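Local coordinates for protein guanine nucleotide exchange factor SRM1 (Saccharomyces cerevisiae, PDB 3OF7) that promotes the exchange of GDP for GTP on the Ran-type GTPases GSP1 and GSP2 and binds chromatin, controlling RNA metabolism and nuclear transport, at residues 390-395 / 432-437. Sequence-based numbering, arbitrary orientation.
Sequences VAVAQN and HNIILV
Two neighbouring blades of the RCC1 beta-propeller face each other here, and valines and an isoleucine fill the seam between strand 388-393 and strand 432-439. The strands run roughly antiparallel (156°), their axes 7.7 Å apart, too far for backbone pairing but close enough for small side chains to meet. Val392 is central: with CG1 anti to the backbone N (chi1 -177°), its two methyls split the work. Val392 CG1 lies 3.4 Å from Ile434 O, a buried carbonyl with no polar partner in the model. Val392 CG2 meets Val437 CG1 at 3.6 Å and Ile434 CG2 at 3.8 Å. Val437 CG1 also touches Val390 CG1 at 3.9 Å, so that this one methyl meets both valines of the facing strand. Short beta-branched residues suit this seam, because their methyls sit close to the backbone and fill the narrow gap between blades. Strand 432-439 pairs with strand 443-450, and a classic beta bulge at Ile435 and Leu436, opposite Gly447, shifts the alternation, so that Ile434 and Val437, three residues apart, both direct CB toward the neighbouring blade, though the CG1 arm of Ile434 leads away. At the more polar end a water donates to Gln394 O (3.2 Å) and weakly accepts from Asn433 ND2, whose amide swings toward the other strand. Nearby, Arg459 of helix 453-464 hydrogen-bonds to Asn395 O and His432 O, bridging the two blades.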
ATOM      1  N   VAL A 390      -8.008  -5.525  -1.958  1.00 13.15           N
ATOM      2  CA  VAL A 390      -9.272  -4.837  -2.146  1.00 13.41           C
ATOM      3  C   VAL A 390      -9.135  -3.995  -3.411  1.00 13.89           C
ATOM      4  O   VAL A 390      -8.173  -3.235  -3.556  1.00 14.07           O
ATOM      5  CB  VAL A 390      -9.634  -3.924  -0.940  1.00 13.49           C
ATOM      6  CG1 VAL A 390     -10.982  -3.216  -1.163  1.00 13.66           C
ATOM      7  CG2 VAL A 390      -9.657  -4.714   0.366  1.00 11.41           C
ATOM      8  N   ALA A 391     -10.081  -4.157  -4.332  1.00 14.32           N
ATOM      9  CA  ALA A 391     -10.130  -3.341  -5.548  1.00 14.52           C
ATOM     10  C   ALA A 391     -11.451  -2.574  -5.626  1.00 15.03           C
ATOM     11  O   ALA A 391     -12.470  -3.019  -5.090  1.00 15.09           O
ATOM     12  CB  ALA A 391      -9.944  -4.215  -6.785  1.00 14.33           C
ATOM     13  N   VAL A 392     -11.429  -1.422  -6.291  1.00 15.48           N
ATOM     14  CA  VAL A 392     -12.636  -0.599  -6.413  1.00 15.79           C
ATOM     15  C   VAL A 392     -13.090  -0.579  -7.859  1.00 16.03           C
ATOM     16  O   VAL A 392     -12.338  -0.160  -8.745  1.00 16.12           O
ATOM     17  CB  VAL A 392     -12.406   0.843  -5.922  1.00 15.87           C
ATOM     18  CG1 VAL A 392     -13.714   1.647  -6.003  1.00 15.83           C
ATOM     19  CG2 VAL A 392     -11.890   0.835  -4.502  1.00 15.47           C
ATOM     20  N   ALA A 393     -14.310  -1.053  -8.096  1.00 16.54           N
ATOM     21  CA  ALA A 393     -14.882  -1.055  -9.438  1.00 16.92           C
ATOM     22  C   ALA A 393     -15.103   0.371  -9.915  1.00 17.21           C
ATOM     23  O   ALA A 393     -15.172   1.290  -9.112  1.00 16.82           O
ATOM     24  CB  ALA A 393     -16.207  -1.837  -9.465  1.00 16.71           C
ATOM     25  N   GLN A 394     -15.244   0.556 -11.224  1.00 18.51           N
ATOM     26  CA  GLN A 394     -15.476   1.899 -11.759  1.00 19.80           C
ATOM     27  C   GLN A 394     -16.689   2.572 -11.099  1.00 19.66           C
ATOM     28  O   GLN A 394     -16.678   3.783 -10.878  1.00 19.49           O
ATOM     29  CB  GLN A 394     -15.609   1.869 -13.285  1.00 20.34           C
ATOM     30  CG  GLN A 394     -14.290   1.597 -14.016  0.90 23.08           C
ATOM     31  CD  GLN A 394     -14.446   1.532 -15.530  0.70 26.46           C
ATOM     32  OE1 GLN A 394     -15.546   1.338 -16.051  0.80 28.19           O
ATOM     33  NE2 GLN A 394     -13.337   1.687 -16.242  0.80 28.14           N
ATOM     34  N   ASN A 395     -17.700   1.778 -10.741  1.00 19.92           N
ATOM     35  CA  ASN A 395     -18.933   2.311 -10.132  1.00 19.74           C
ATOM     36  C   ASN A 395     -18.873   2.586  -8.615  1.00 19.53           C
ATOM     37  O   ASN A 395     -19.879   2.966  -8.014  1.00 19.03           O
ATOM     38  CB  ASN A 395     -20.160   1.454 -10.515  1.00 20.16           C
ATOM     39  CG  ASN A 395     -20.215   0.100  -9.795  1.00 20.81           C
ATOM     40  OD1 ASN A 395     -19.254  -0.336  -9.153  1.00 21.93           O
ATOM     41  ND2 ASN A 395     -21.354  -0.574  -9.912  1.00 19.48           N
ATOM     42  N   HIS A 432     -22.436   3.883  -0.771  1.00 17.78           N
ATOM     43  CA  HIS A 432     -21.283   4.778  -0.856  1.00 17.91           C
ATOM     44  C   HIS A 432     -20.546   4.595  -2.160  1.00 17.51           C
ATOM     45  O   HIS A 432     -20.481   3.489  -2.708  1.00 17.72           O
ATOM     46  CB  HIS A 432     -20.305   4.543   0.299  1.00 18.03           C
ATOM     47  CG  HIS A 432     -20.607   5.346   1.521  1.00 18.14           C
ATOM     48  ND1 HIS A 432     -21.676   5.072   2.348  1.00 19.65           N
ATOM     49  CD2 HIS A 432     -19.970   6.409   2.068  1.00 18.87           C
ATOM     50  CE1 HIS A 432     -21.689   5.936   3.346  1.00 19.15           C
ATOM     51  NE2 HIS A 432     -20.659   6.753   3.205  1.00 19.15           N
ATOM     52  N   ASN A 433     -19.988   5.705  -2.632  1.00 17.62           N
ATOM     53  CA  ASN A 433     -19.048   5.736  -3.721  1.00 16.99           C
ATOM     54  C   ASN A 433     -17.661   5.626  -3.071  1.00 16.45           C
ATOM     55  O   ASN A 433     -17.175   6.586  -2.493  1.00 16.10           O
ATOM     56  CB  ASN A 433     -19.222   7.078  -4.452  1.00 17.86           C
ATOM     57  CG  ASN A 433     -18.489   7.139  -5.769  1.00 19.68           C
ATOM     58  OD1 ASN A 433     -18.005   8.209  -6.179  1.00 22.78           O
ATOM     59  ND2 ASN A 433     -18.416   6.013  -6.454  1.00 22.34           N
ATOM     60  N   ILE A 434     -17.051   4.444  -3.130  1.00 15.73           N
ATOM     61  CA  ILE A 434     -15.725   4.227  -2.525  1.00 15.05           C
ATOM     62  C   ILE A 434     -14.665   4.882  -3.413  1.00 15.04           C
ATOM     63  O   ILE A 434     -14.631   4.640  -4.624  1.00 14.64           O
ATOM     64  CB  ILE A 434     -15.417   2.716  -2.310  1.00 15.62           C
ATOM     65  CG1 ILE A 434     -16.437   2.078  -1.343  1.00 14.34           C
ATOM     66  CG2 ILE A 434     -13.968   2.499  -1.806  1.00 14.46           C
ATOM     67  CD1 ILE A 434     -16.487   2.727   0.062  1.00 15.69           C
ATOM     68  N   ILE A 435     -13.819   5.709  -2.803  1.00 14.98           N
ATOM     69  CA  ILE A 435     -12.848   6.524  -3.547  1.00 15.51           C
ATOM     70  C   ILE A 435     -11.415   6.013  -3.341  1.00 15.10           C
ATOM     71  O   ILE A 435     -10.645   5.891  -4.310  1.00 15.79           O
ATOM     72  CB  ILE A 435     -12.949   8.031  -3.145  1.00 15.58           C
ATOM     73  CG1 ILE A 435     -14.390   8.559  -3.253  1.00 17.17           C
ATOM     74  CG2 ILE A 435     -11.993   8.912  -3.979  1.00 16.91           C
ATOM     75  CD1 ILE A 435     -14.982   8.476  -4.641  1.00 19.07           C
ATOM     76  N   LEU A 436     -11.065   5.713  -2.090  1.00 14.30           N
ATOM     77  CA  LEU A 436      -9.711   5.269  -1.749  1.00 13.96           C
ATOM     78  C   LEU A 436      -9.761   3.978  -0.946  1.00 14.21           C
ATOM     79  O   LEU A 436     -10.684   3.771  -0.165  1.00 13.94           O
ATOM     80  CB  LEU A 436      -8.975   6.349  -0.943  1.00 14.03           C
ATOM     81  CG  LEU A 436      -8.735   7.728  -1.578  1.00 14.33           C
ATOM     82  CD1 LEU A 436      -8.141   8.690  -0.534  1.00 16.03           C
ATOM     83  CD2 LEU A 436      -7.833   7.668  -2.811  1.00 16.17           C
ATOM     84  N   VAL A 437      -8.781   3.101  -1.156  1.00 13.90           N
ATOM     85  CA  VAL A 437      -8.647   1.888  -0.355  1.00 13.86           C
ATOM     86  C   VAL A 437      -7.187   1.660  -0.002  1.00 13.89           C
ATOM     87  O   VAL A 437      -6.304   2.073  -0.748  1.00 13.57           O
ATOM     88  CB  VAL A 437      -9.173   0.623  -1.079  1.00 14.36           C
ATOM     89  CG1 VAL A 437     -10.696   0.635  -1.145  1.00 14.51           C
ATOM     90  CG2 VAL A 437      -8.557   0.477  -2.471  1.00 14.00           C
TER
HETATM   91  O   HOH W   1     -18.627   6.159  -9.921  1.00 42.66           O